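Local coordinates for protein thermospermine synthase (Medicago truncatula, PDB 6BQ6) that probably transfers an aminopropyl group from decarboxylated S-adenosylmethionine to spermidine, making thermospermine, which is bound in this structure, and S-methyl-5'-thioadenosine, at residues T115-L120 and V146-A151; D126-C131 and S155-V160; C131-E136 and I161-A166. One frame throughout, in Å; residues are numbered along the deposited sequence. Where two conformers were deposited one is given.

Contact 1 (T115-L120 and V146-A151); sequences TARELL and VVNKEA
Arg117 and Ala151 meet where helix 114-120 packs against the start of helix 149-153, and this is the tight part of the contact. The methyl of Ala151 sits 3.6 Å from Arg117 CA, and the CB atoms of the two residues are 3.8 Å apart. One turn further on, Leu120 lays CD1 beside the backbone of Ala151, 3.7 Å from its carbonyl O. The other end is looser and more polar: exposed Val147 brings its two methyls only to 3.8 Å from Arg117 NH1, obliquely to the guanidinium. Arg117 starts with CG anti to the backbone N (chi1 177°) and bends at chi3, its side chain crossing that of Asn148 at about a right angle. NH1 gives a 2.8 Å hydrogen bond to a lone pair of Asn148 OD1, in the plane of the amide carbonyl. The guanidinium also grips Glu118 side-on, NE and NH2 both donating to OE2, while Glu118 OE1 pairs with Arg121. NH2 also reaches Glu84, and Asn148 ND2 bonds Ser114 OG at the start of helix 114-120 and Glu112 O just before it. An alanine in place of Arg117 would probably leave Asn148 OD1 without this donor and Glu118 OE2 without the two nitrogens that grip it. Two acidic partners would thus balance the arginine's charge, and its bond to the neutral amide ties the start of helix 149-153 to helix 114-120.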
ATOM      1  N   THR B 115      -8.410  27.303 -14.483  1.00 19.77           N
ATOM      2  CA  THR B 115      -8.082  27.783 -15.788  1.00 18.81           C
ATOM      3  C   THR B 115      -8.740  29.123 -16.033  1.00 18.75           C
ATOM      4  O   THR B 115      -8.085  30.037 -16.479  1.00 18.48           O
ATOM      5  CB  THR B 115      -8.491  26.733 -16.810  1.00 19.45           C
ATOM      6  OG1 THR B 115      -7.716  25.559 -16.541  1.00 20.10           O
ATOM      7  CG2 THR B 115      -8.237  27.177 -18.203  1.00 20.14           C
ATOM      8  N   ALA B 116     -10.028  29.200 -15.737  1.00 18.85           N
ATOM      9  CA  ALA B 116     -10.762  30.436 -15.842  1.00 19.68           C
ATOM     10  C   ALA B 116     -10.083  31.531 -14.986  1.00 19.04           C
ATOM     11  O   ALA B 116      -9.900  32.644 -15.447  1.00 20.34           O
ATOM     12  CB  ALA B 116     -12.197  30.250 -15.399  1.00 20.02           C
ATOM     13  N   ARG B 117      -9.734  31.179 -13.755  1.00 18.82           N
ATOM     14  CA  ARG B 117      -9.087  32.135 -12.841  1.00 19.95           C
ATOM     15  C   ARG B 117      -7.845  32.756 -13.494  1.00 20.75           C
ATOM     16  O   ARG B 117      -7.655  33.988 -13.499  1.00 19.86           O
ATOM     17  CB  ARG B 117      -8.686  31.426 -11.547  1.00 20.27           C
ATOM     18  CG  ARG B 117      -7.960  32.327 -10.583  1.00 20.77           C
ATOM     19  CD  ARG B 117      -7.338  31.493  -9.515  1.00 21.94           C
ATOM     20  NE  ARG B 117      -6.179  30.751  -9.988  1.00 22.06           N
ATOM     21  CZ  ARG B 117      -5.906  29.478  -9.715  1.00 22.73           C
ATOM     22  NH1 ARG B 117      -6.755  28.710  -9.037  1.00 23.05           N
ATOM     23  NH2 ARG B 117      -4.737  28.950 -10.142  1.00 22.98           N
ATOM     24  N   GLU B 118      -6.963  31.899 -14.040  1.00 19.45           N
ATOM     25  CA  GLU B 118      -5.764  32.442 -14.663  1.00 20.20           C
ATOM     26  C   GLU B 118      -6.049  33.301 -15.907  1.00 19.78           C
ATOM     27  O   GLU B 118      -5.405  34.294 -16.140  1.00 19.48           O
ATOM     28  CB  GLU B 118      -4.767  31.327 -14.989  1.00 20.36           C
ATOM     29  CG  GLU B 118      -4.215  30.628 -13.763  1.00 21.13           C
ATOM     30  CD  GLU B 118      -3.501  31.586 -12.789  1.00 22.58           C
ATOM     31  OE1 GLU B 118      -2.741  32.468 -13.197  1.00 21.27           O
ATOM     32  OE2 GLU B 118      -3.707  31.434 -11.562  1.00 25.05           O
ATOM     33  N   LEU B 119      -6.979  32.858 -16.758  1.00 19.31           N
ATOM     34  CA  LEU B 119      -7.411  33.647 -17.904  1.00 18.97           C
ATOM     35  C   LEU B 119      -7.929  35.026 -17.512  1.00 19.96           C
ATOM     36  O   LEU B 119      -7.593  36.006 -18.152  1.00 19.82           O
ATOM     37  CB  LEU B 119      -8.509  32.945 -18.669  1.00 18.40           C
ATOM     38  CG  LEU B 119      -8.041  31.708 -19.466  1.00 19.10           C
ATOM     39  CD1 LEU B 119      -9.162  30.720 -19.745  1.00 19.47           C
ATOM     40  CD2 LEU B 119      -7.327  32.106 -20.731  1.00 19.73           C
ATOM     41  N   LEU B 120      -8.694  35.068 -16.441  1.00 20.23           N
ATOM     42  CA  LEU B 120      -9.309  36.339 -15.978  1.00 21.61           C
ATOM     43  C   LEU B 120      -8.316  37.321 -15.350  1.00 22.45           C
ATOM     44  O   LEU B 120      -8.635  38.474 -15.128  1.00 22.97           O
ATOM     45  CB  LEU B 120     -10.438  36.017 -14.997  1.00 22.35           C
ATOM     46  CG  LEU B 120     -11.638  35.342 -15.714  1.00 22.67           C
ATOM     47  CD1 LEU B 120     -12.520  34.686 -14.671  1.00 23.49           C
ATOM     48  CD2 LEU B 120     -12.510  36.266 -16.559  1.00 22.85           C
ATOM     49  N   VAL B 146     -12.244  27.530  -2.880  1.00 29.02           N
ATOM     50  CA  VAL B 146     -12.463  28.933  -2.590  1.00 31.06           C
ATOM     51  C   VAL B 146     -11.446  29.828  -3.320  1.00 29.59           C
ATOM     52  O   VAL B 146     -11.765  30.950  -3.663  1.00 30.05           O
ATOM     53  CB  VAL B 146     -12.565  29.229  -1.079  1.00 34.10           C
ATOM     54  CG1 VAL B 146     -12.907  30.712  -0.871  1.00 35.30           C
ATOM     55  CG2 VAL B 146     -13.666  28.371  -0.447  1.00 37.53           C
ATOM     56  N   VAL B 147     -10.292  29.282  -3.710  1.00 29.08           N
ATOM     57  CA  VAL B 147      -9.346  30.016  -4.540  1.00 28.47           C
ATOM     58  C   VAL B 147      -9.988  30.580  -5.827  1.00 27.68           C
ATOM     59  O   VAL B 147      -9.570  31.636  -6.307  1.00 28.01           O
ATOM     60  CB  VAL B 147      -8.067  29.171  -4.837  1.00 29.00           C
ATOM     61  CG1 VAL B 147      -8.365  27.923  -5.698  1.00 29.04           C
ATOM     62  CG2 VAL B 147      -7.001  30.015  -5.479  1.00 29.69           C
ATOM     63  N   ASN B 148     -11.020  29.906  -6.344  1.00 24.79           N
ATOM     64  CA  ASN B 148     -11.678  30.281  -7.580  1.00 23.72           C
ATOM     65  C   ASN B 148     -13.000  31.005  -7.424  1.00 24.59           C
ATOM     66  O   ASN B 148     -13.688  31.253  -8.416  1.00 22.86           O
ATOM     67  CB  ASN B 148     -11.818  29.025  -8.447  1.00 22.68           C
ATOM     68  CG  ASN B 148     -10.464  28.429  -8.777  1.00 21.46           C
ATOM     69  OD1 ASN B 148      -9.466  29.166  -8.883  1.00 21.47           O
ATOM     70  ND2 ASN B 148     -10.408  27.120  -8.955  1.00 21.38           N
ATOM     71  N   LYS B 149     -13.328  31.426  -6.209  1.00 26.05           N
ATOM     72  CA  LYS B 149     -14.654  32.064  -5.995  1.00 28.20           C
ATOM     73  C   LYS B 149     -14.821  33.370  -6.781  1.00 27.79           C
ATOM     74  O   LYS B 149     -15.873  33.552  -7.405  1.00 28.32           O
ATOM     75  CB  LYS B 149     -14.934  32.260  -4.497  1.00 31.38           C
ATOM     76  CG  LYS B 149     -16.423  32.436  -4.177  1.00 35.53           C
ATOM     77  CD  LYS B 149     -16.650  32.954  -2.771  1.00 38.84           C
ATOM     78  CE  LYS B 149     -18.056  33.491  -2.559  1.00 41.57           C
ATOM     79  NZ  LYS B 149     -18.574  33.210  -1.196  1.00 44.36           N
ATOM     80  N   GLU B 150     -13.796  34.227  -6.741  0.50 27.04           N
ATOM     81  CA  GLU B 150     -13.732  35.436  -7.560  0.50 27.22           C
ATOM     82  C   GLU B 150     -13.974  35.103  -9.036  0.50 26.60           C
ATOM     83  O   GLU B 150     -14.912  35.617  -9.650  0.50 26.47           O
ATOM     84  CB  GLU B 150     -12.380  36.151  -7.349  0.50 28.29           C
ATOM     85  CG  GLU B 150     -12.129  37.304  -8.308  0.50 29.83           C
ATOM     86  CD  GLU B 150     -10.848  38.110  -8.059  0.50 31.20           C
ATOM     87  OE1 GLU B 150      -9.749  37.550  -7.771  0.50 30.67           O
ATOM     88  OE2 GLU B 150     -10.947  39.347  -8.195  0.50 33.11           O
ATOM     89  N   ALA B 151     -13.162  34.186  -9.557  1.00 25.56           N
ATOM     90  CA  ALA B 151     -13.245  33.751 -10.955  1.00 24.72           C
ATOM     91  C   ALA B 151     -14.679  33.362 -11.338  1.00 25.03           C
ATOM     92  O   ALA B 151     -15.255  33.880 -12.331  1.00 25.58           O
ATOM     93  CB  ALA B 151     -12.299  32.599 -11.199  1.00 24.40           C
TER

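Contact 2 (D126-C131 and S155-V160); sequences DKVVMC and SRLEVV
Asp126 opens the contact through its backbone: its carbonyl O lies 3.3 Å from Arg156 CG, and CB and CD of that arginine pass alongside the same oxygen. The guanidinium goes elsewhere, to Leu120 O, Ile125 O and Asp154. Lys127 leads into the parallel pairing of strands 127-132 and 157-161, whose short segments run at 20° to each other. Lys127 CA approaches Arg156 O in a CA-H...O contact, while the amine, salt-bridged to Glu173, stays 4.3 Å from Glu158 OE1, beyond a salt bridge. Val128, paired with Leu157, makes the first bridge of the ladder: its N donates to Arg156 O from a direction tilted out of the carbonyl plane, and its O accepts from Glu158 N at 2.8 Å, nearly along the C=O axis. On the face it shares with Leu157, Val128 CG1, anti to the backbone N, meets Leu157 CD1 at 3.8 Å, with helix 114-120 packed against both residues. Val129 turns to the other face, where CG1 touches Val160 CG2 at 4.0 Å. Met130 repeats the backbone pattern, N to Glu158 O and O from Val160 N at an almost straight 177°. Its chain bends at chi3, and CE lies 4.2 Å from Leu157 CD2 and about as far from Val159 CG2. Cys131 returns to the face of Val129, its SG 4.3 Å from Val160 CG1. Strand 157-161 is the outermost on this side of the Rossmann-like sheet. Four backbone bonds, backed by CA-H...O contacts, fix its register, while Val128, Met130, Leu157 and Val159 make an apolar face and the exposed carboxylate of Glu158 lies with Val129, Cys131 and Val160 on the other.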
ATOM      1  N   ASP B 126     -12.171  40.030 -22.345  1.00 22.80           N
ATOM      2  CA  ASP B 126     -13.575  40.469 -22.212  1.00 24.26           C
ATOM      3  C   ASP B 126     -14.567  39.317 -21.950  1.00 25.06           C
ATOM      4  O   ASP B 126     -15.617  39.530 -21.321  1.00 24.41           O
ATOM      5  CB  ASP B 126     -13.987  41.203 -23.493  1.00 24.88           C
ATOM      6  CG  ASP B 126     -13.248  42.517 -23.695  1.00 27.00           C
ATOM      7  OD1 ASP B 126     -12.799  43.170 -22.695  1.00 29.40           O
ATOM      8  OD2 ASP B 126     -13.160  42.959 -24.860  1.00 29.51           O
ATOM      9  N   LYS B 127     -14.280  38.117 -22.469  1.00 24.60           N
ATOM     10  CA  LYS B 127     -15.177  36.972 -22.270  1.00 23.86           C
ATOM     11  C   LYS B 127     -14.400  35.694 -22.198  1.00 22.04           C
ATOM     12  O   LYS B 127     -13.476  35.465 -23.007  1.00 21.52           O
ATOM     13  CB  LYS B 127     -16.179  36.853 -23.383  1.00 27.03           C
ATOM     14  CG  LYS B 127     -17.274  35.827 -23.103  1.00 30.71           C
ATOM     15  CD  LYS B 127     -18.425  35.949 -24.088  1.00 36.39           C
ATOM     16  CE  LYS B 127     -18.221  35.004 -25.265  1.00 38.08           C
ATOM     17  NZ  LYS B 127     -19.496  34.665 -25.920  1.00 40.65           N
ATOM     18  N   VAL B 128     -14.773  34.870 -21.248  1.00 21.23           N
ATOM     19  CA  VAL B 128     -14.309  33.455 -21.130  1.00 21.28           C
ATOM     20  C   VAL B 128     -15.543  32.544 -21.087  1.00 21.35           C
ATOM     21  O   VAL B 128     -16.488  32.746 -20.308  1.00 22.51           O
ATOM     22  CB  VAL B 128     -13.491  33.203 -19.859  1.00 21.31           C
ATOM     23  CG1 VAL B 128     -13.102  31.731 -19.712  1.00 21.22           C
ATOM     24  CG2 VAL B 128     -12.252  34.090 -19.754  1.00 22.09           C
ATOM     25  N   VAL B 129     -15.562  31.567 -21.963  1.00 21.08           N
ATOM     26  CA  VAL B 129     -16.555  30.522 -21.936  1.00 21.67           C
ATOM     27  C   VAL B 129     -15.922  29.247 -21.448  1.00 22.20           C
ATOM     28  O   VAL B 129     -14.941  28.823 -22.055  1.00 22.10           O
ATOM     29  CB  VAL B 129     -17.132  30.262 -23.348  1.00 23.05           C
ATOM     30  CG1 VAL B 129     -18.198  29.166 -23.286  1.00 23.84           C
ATOM     31  CG2 VAL B 129     -17.728  31.511 -23.922  1.00 24.46           C
ATOM     32  N   MET B 130     -16.480  28.629 -20.403  1.00 21.83           N
ATOM     33  CA  MET B 130     -15.993  27.372 -19.837  1.00 23.83           C
ATOM     34  C   MET B 130     -17.017  26.343 -20.235  1.00 23.84           C
ATOM     35  O   MET B 130     -18.181  26.462 -19.818  1.00 22.60           O
ATOM     36  CB  MET B 130     -15.872  27.414 -18.330  1.00 27.35           C
ATOM     37  CG  MET B 130     -15.352  26.119 -17.686  1.00 30.03           C
ATOM     38  SD  MET B 130     -15.864  25.930 -15.949  1.00 36.99           S
ATOM     39  CE  MET B 130     -15.319  27.507 -15.370  1.00 33.24           C
ATOM     40  N   CYS B 131     -16.604  25.396 -21.085  1.00 21.66           N
ATOM     41  CA  CYS B 131     -17.493  24.372 -21.587  1.00 23.43           C
ATOM     42  C   CYS B 131     -17.112  22.954 -21.097  1.00 23.88           C
ATOM     43  O   CYS B 131     -16.149  22.359 -21.571  1.00 22.19           O
ATOM     44  CB  CYS B 131     -17.574  24.455 -23.104  1.00 23.76           C
ATOM     45  SG  CYS B 131     -18.730  23.274 -23.857  1.00 26.38           S
ATOM     46  N   SER B 155     -18.130  38.614 -14.080  1.00 27.64           N
ATOM     47  CA  SER B 155     -19.144  38.801 -15.102  1.00 28.21           C
ATOM     48  C   SER B 155     -18.665  38.428 -16.492  1.00 26.58           C
ATOM     49  O   SER B 155     -19.512  38.249 -17.388  1.00 27.17           O
ATOM     50  CB  SER B 155     -19.635  40.279 -15.128  1.00 29.40           C
ATOM     51  OG  SER B 155     -18.543  41.114 -15.407  1.00 31.37           O
ATOM     52  N   ARG B 156     -17.340  38.309 -16.678  1.00 24.62           N
ATOM     53  CA  ARG B 156     -16.800  37.929 -17.967  1.00 24.81           C
ATOM     54  C   ARG B 156     -16.897  36.438 -18.224  1.00 23.56           C
ATOM     55  O   ARG B 156     -16.687  36.026 -19.359  1.00 23.29           O
ATOM     56  CB  ARG B 156     -15.366  38.393 -18.066  1.00 24.40           C
ATOM     57  CG  ARG B 156     -15.196  39.912 -18.115  1.00 25.55           C
ATOM     58  CD  ARG B 156     -13.726  40.261 -18.177  1.00 25.21           C
ATOM     59  NE  ARG B 156     -13.075  39.941 -16.907  1.00 24.50           N
ATOM     60  CZ  ARG B 156     -11.772  39.849 -16.704  1.00 24.38           C
ATOM     61  NH1 ARG B 156     -10.898  40.080 -17.657  1.00 24.18           N
ATOM     62  NH2 ARG B 156     -11.332  39.541 -15.509  1.00 25.56           N
ATOM     63  N   LEU B 157     -17.187  35.651 -17.189  1.00 24.03           N
ATOM     64  CA  LEU B 157     -17.253  34.179 -17.297  1.00 23.55           C
ATOM     65  C   LEU B 157     -18.650  33.665 -17.622  1.00 25.14           C
ATOM     66  O   LEU B 157     -19.625  34.051 -16.978  1.00 25.90           O
ATOM     67  CB  LEU B 157     -16.758  33.530 -16.012  1.00 23.61           C
ATOM     68  CG  LEU B 157     -16.711  31.991 -15.967  1.00 23.38           C
ATOM     69  CD1 LEU B 157     -15.805  31.450 -17.055  1.00 23.02           C
ATOM     70  CD2 LEU B 157     -16.276  31.556 -14.593  1.00 23.91           C
ATOM     71  N   GLU B 158     -18.738  32.828 -18.655  1.00 24.50           N
ATOM     72  CA  GLU B 158     -19.950  32.076 -18.962  1.00 25.09           C
ATOM     73  C   GLU B 158     -19.631  30.573 -18.848  1.00 25.67           C
ATOM     74  O   GLU B 158     -18.691  30.096 -19.486  1.00 24.99           O
ATOM     75  CB  GLU B 158     -20.429  32.367 -20.373  1.00 27.92           C
ATOM     76  CG  GLU B 158     -21.736  31.611 -20.704  1.00 32.09           C
ATOM     77  CD  GLU B 158     -22.327  31.856 -22.078  1.00 37.06           C
ATOM     78  OE1 GLU B 158     -21.799  32.712 -22.830  1.00 41.80           O
ATOM     79  OE2 GLU B 158     -23.350  31.177 -22.397  1.00 39.46           O
ATOM     80  N   VAL B 159     -20.432  29.843 -18.061  1.00 24.51           N
ATOM     81  CA  VAL B 159     -20.316  28.404 -17.932  1.00 23.94           C
ATOM     82  C   VAL B 159     -21.386  27.785 -18.837  1.00 24.62           C
ATOM     83  O   VAL B 159     -22.561  28.139 -18.777  1.00 22.81           O
ATOM     84  CB  VAL B 159     -20.490  27.979 -16.457  1.00 25.39           C
ATOM     85  CG1 VAL B 159     -20.482  26.457 -16.346  1.00 25.17           C
ATOM     86  CG2 VAL B 159     -19.434  28.607 -15.583  1.00 26.44           C
ATOM     87  N   VAL B 160     -20.958  26.883 -19.712  1.00 24.37           N
ATOM     88  CA  VAL B 160     -21.839  26.128 -20.583  1.00 25.48           C
ATOM     89  C   VAL B 160     -21.627  24.671 -20.265  1.00 26.34           C
ATOM     90  O   VAL B 160     -20.486  24.219 -20.159  1.00 25.57           O
ATOM     91  CB  VAL B 160     -21.547  26.380 -22.064  1.00 27.81           C
ATOM     92  CG1 VAL B 160     -22.362  25.441 -22.946  1.00 28.64           C
ATOM     93  CG2 VAL B 160     -21.849  27.821 -22.444  1.00 29.24           C
TER

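Contact 3 (C131-E136 and I161-A166); sequences CDIDEE and INDAKA
The ends of strands 127-132 and 157-161 form part of the adenosine site, which has no adenosine bound in this chain: Asp132, Asp163 and Ala164 contact adenosine in another structure of the protein. Cys131 SG lies 3.4 Å from Asn162 O and 3.8 Å from Ala164 CA. A water donates to both Cys131 O, at 2.7 Å, and Asn162 O, bridging the two backbones. The direct backbone bond is long and bent: Asn162 N reaches Asp132 O at 3.2 Å, from above the carbonyl plane and at 142°. Beside this bond, Ile161 packs across the stem of Glu135 at about a right angle. Its CG1, anti to the carbonyl carbon (chi1 -54°), lies 3.9 Å from Glu135 CB, and CD1 is 3.8 Å from the same atom, while CG2 meets Ile133 O. Ile133 in turn lays CD1 4.0 Å from Asp163 CA. Each loop is shaped by its own aspartates. Asp132 OD1 accepts from Asp134 N in an Asx turn, and Asp134 caps helix 135-144 through Glu136 N. Asp163 caps helix 164-169, its OD2 using the anti lone pair toward Ala166 N, and its OD1 is salt-bridged to Lys193. These local bonds to backbone amides would tend to hold Asp132 and Asp163 in place, and the amides and the lysine would be expected to stabilise their negative charge.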
ATOM      1  N   CYS B 131     -16.604  25.396 -21.085  1.00 21.66           N
ATOM      2  CA  CYS B 131     -17.493  24.372 -21.587  1.00 23.43           C
ATOM      3  C   CYS B 131     -17.112  22.954 -21.097  1.00 23.88           C
ATOM      4  O   CYS B 131     -16.149  22.359 -21.571  1.00 22.19           O
ATOM      5  CB  CYS B 131     -17.574  24.455 -23.104  1.00 23.76           C
ATOM      6  SG  CYS B 131     -18.730  23.274 -23.857  1.00 26.38           S
ATOM      7  N   ASP B 132     -17.849  22.473 -20.094  1.00 25.48           N
ATOM      8  CA  ASP B 132     -17.524  21.227 -19.377  1.00 27.67           C
ATOM      9  C   ASP B 132     -18.738  20.358 -19.437  1.00 28.04           C
ATOM     10  O   ASP B 132     -19.849  20.857 -19.376  1.00 27.64           O
ATOM     11  CB  ASP B 132     -17.121  21.501 -17.911  1.00 29.40           C
ATOM     12  CG  ASP B 132     -16.402  20.306 -17.241  1.00 31.44           C
ATOM     13  OD1 ASP B 132     -17.018  19.235 -16.929  1.00 33.36           O
ATOM     14  OD2 ASP B 132     -15.172  20.420 -17.029  1.00 32.46           O
ATOM     15  N   ILE B 133     -18.517  19.061 -19.541  1.00 27.87           N
ATOM     16  CA  ILE B 133     -19.622  18.153 -19.712  1.00 29.49           C
ATOM     17  C   ILE B 133     -20.290  17.816 -18.376  1.00 29.03           C
ATOM     18  O   ILE B 133     -21.423  17.407 -18.373  1.00 28.78           O
ATOM     19  CB  ILE B 133     -19.188  16.914 -20.487  1.00 31.92           C
ATOM     20  CG1 ILE B 133     -20.399  16.321 -21.185  1.00 34.91           C
ATOM     21  CG2 ILE B 133     -18.422  15.934 -19.592  1.00 32.78           C
ATOM     22  CD1 ILE B 133     -20.063  15.520 -22.422  1.00 37.96           C
ATOM     23  N   ASP B 134     -19.595  18.000 -17.256  1.00 28.53           N
ATOM     24  CA  ASP B 134     -20.060  17.497 -15.956  1.00 28.30           C
ATOM     25  C   ASP B 134     -20.387  18.646 -15.058  1.00 28.03           C
ATOM     26  O   ASP B 134     -19.538  19.190 -14.376  1.00 27.28           O
ATOM     27  CB  ASP B 134     -19.025  16.555 -15.316  1.00 29.88           C
ATOM     28  CG  ASP B 134     -19.583  15.786 -14.127  1.00 29.69           C
ATOM     29  OD1 ASP B 134     -20.697  16.111 -13.655  1.00 31.05           O
ATOM     30  OD2 ASP B 134     -18.949  14.804 -13.722  1.00 30.03           O
ATOM     31  N   GLU B 135     -21.668  19.018 -15.046  1.00 27.67           N
ATOM     32  CA  GLU B 135     -22.110  20.112 -14.217  1.00 28.28           C
ATOM     33  C   GLU B 135     -21.848  19.869 -12.739  1.00 27.52           C
ATOM     34  O   GLU B 135     -21.641  20.808 -11.968  1.00 27.64           O
ATOM     35  CB  GLU B 135     -23.610  20.341 -14.446  1.00 31.31           C
ATOM     36  CG  GLU B 135     -24.136  21.589 -13.761  1.00 34.69           C
ATOM     37  CD  GLU B 135     -25.536  21.942 -14.239  1.00 39.39           C
ATOM     38  OE1 GLU B 135     -26.280  20.993 -14.573  1.00 42.22           O
ATOM     39  OE2 GLU B 135     -25.881  23.153 -14.278  1.00 40.84           O
ATOM     40  N   GLU B 136     -21.814  18.615 -12.319  1.00 28.57           N
ATOM     41  CA  GLU B 136     -21.607  18.340 -10.876  1.00 29.91           C
ATOM     42  C   GLU B 136     -20.207  18.685 -10.461  1.00 27.77           C
ATOM     43  O   GLU B 136     -20.004  19.192  -9.368  1.00 28.23           O
ATOM     44  CB  GLU B 136     -21.978  16.906 -10.535  1.00 33.62           C
ATOM     45  CG  GLU B 136     -23.504  16.762 -10.524  1.00 38.78           C
ATOM     46  CD  GLU B 136     -23.987  15.446  -9.958  1.00 42.63           C
ATOM     47  OE1 GLU B 136     -23.326  14.936  -9.038  1.00 44.24           O
ATOM     48  OE2 GLU B 136     -25.034  14.935 -10.452  1.00 47.77           O
ATOM     49  N   ILE B 161     -22.713  23.942 -20.071  1.00 26.33           N
ATOM     50  CA  ILE B 161     -22.644  22.506 -19.835  1.00 26.29           C
ATOM     51  C   ILE B 161     -22.948  21.798 -21.141  1.00 26.91           C
ATOM     52  O   ILE B 161     -24.091  21.737 -21.580  1.00 27.64           O
ATOM     53  CB  ILE B 161     -23.611  22.046 -18.721  1.00 26.92           C
ATOM     54  CG1 ILE B 161     -23.370  22.870 -17.420  1.00 26.46           C
ATOM     55  CG2 ILE B 161     -23.399  20.545 -18.490  1.00 28.21           C
ATOM     56  CD1 ILE B 161     -21.962  22.798 -16.850  1.00 25.65           C
ATOM     57  N   ASN B 162     -21.900  21.285 -21.785  1.00 26.28           N
ATOM     58  CA  ASN B 162     -22.023  20.647 -23.090  1.00 26.83           C
ATOM     59  C   ASN B 162     -20.746  19.950 -23.423  1.00 27.49           C
ATOM     60  O   ASN B 162     -19.684  20.172 -22.794  1.00 26.44           O
ATOM     61  CB  ASN B 162     -22.424  21.690 -24.180  1.00 27.14           C
ATOM     62  CG  ASN B 162     -23.151  21.090 -25.395  1.00 29.18           C
ATOM     63  OD1 ASN B 162     -23.506  19.904 -25.413  1.00 30.72           O
ATOM     64  ND2 ASN B 162     -23.362  21.917 -26.428  1.00 28.02           N
ATOM     65  N   ASP B 163     -20.868  19.059 -24.393  1.00 28.85           N
ATOM     66  CA  ASP B 163     -19.739  18.515 -25.128  1.00 30.82           C
ATOM     67  C   ASP B 163     -19.116  19.665 -25.912  1.00 28.47           C
ATOM     68  O   ASP B 163     -19.831  20.360 -26.607  1.00 26.47           O
ATOM     69  CB  ASP B 163     -20.264  17.493 -26.120  1.00 35.46           C
ATOM     70  CG  ASP B 163     -19.177  16.920 -26.964  1.00 39.08           C
ATOM     71  OD1 ASP B 163     -18.455  16.046 -26.467  1.00 47.73           O
ATOM     72  OD2 ASP B 163     -19.030  17.333 -28.124  1.00 41.44           O
ATOM     73  N   ALA B 164     -17.807  19.861 -25.803  1.00 27.48           N
ATOM     74  CA  ALA B 164     -17.139  20.989 -26.460  1.00 26.22           C
ATOM     75  C   ALA B 164     -17.234  20.926 -27.996  1.00 25.57           C
ATOM     76  O   ALA B 164     -17.326  21.970 -28.635  1.00 24.42           O
ATOM     77  CB  ALA B 164     -15.679  21.095 -26.010  1.00 28.03           C
ATOM     78  N   LYS B 165     -17.220  19.725 -28.604  1.00 27.08           N
ATOM     79  CA  LYS B 165     -17.354  19.629 -30.066  1.00 27.85           C
ATOM     80  C   LYS B 165     -18.701  20.105 -30.501  1.00 27.03           C
ATOM     81  O   LYS B 165     -18.813  20.871 -31.462  1.00 27.76           O
ATOM     82  CB  LYS B 165     -17.098  18.184 -30.603  1.00 30.14           C
ATOM     83  CG  LYS B 165     -17.302  18.038 -32.101  1.00 34.47           C
ATOM     84  CD  LYS B 165     -17.027  16.597 -32.550  1.00 36.80           C
ATOM     85  CE  LYS B 165     -17.755  16.224 -33.839  1.00 40.92           C
ATOM     86  NZ  LYS B 165     -16.977  16.628 -35.025  1.00 43.25           N
ATOM     87  N   ALA B 166     -19.742  19.642 -29.825  1.00 27.56           N
ATOM     88  CA  ALA B 166     -21.100  20.093 -30.123  1.00 27.82           C
ATOM     89  C   ALA B 166     -21.261  21.574 -29.939  1.00 27.91           C
ATOM     90  O   ALA B 166     -21.881  22.245 -30.783  1.00 28.91           O
ATOM     91  CB  ALA B 166     -22.088  19.362 -29.219  1.00 29.35           C
TER
HETATM   92  O   HOH W   1     -16.672  20.056 -22.802  1.00 42.34           O

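In the fold
Contact 1 is a buried contact of helix 114-120 with the start of helix 149-153 and the turn before it, whereas contacts 2 and 3 are only partly buried and follow the same pair of neighbouring strands from body to tip. Contact 2 is regular backbone pairing with mostly apolar side chains. Contact 3, sharing Cys131 with it, continues from the paired strands into the loops and changes to water bridging, helix capping and acidic residues of the adenosine site. Contact 1 combines close packing of Ala151 with one arginine and its partners. It touches contact 2, with Leu120 meeting both Val128 and the Arg156 guanidinium, but stays about 9 Å from contact 3 between nearest atoms. In sequence the segments alternate, as expected for successive Rossmann-like strand-helix units.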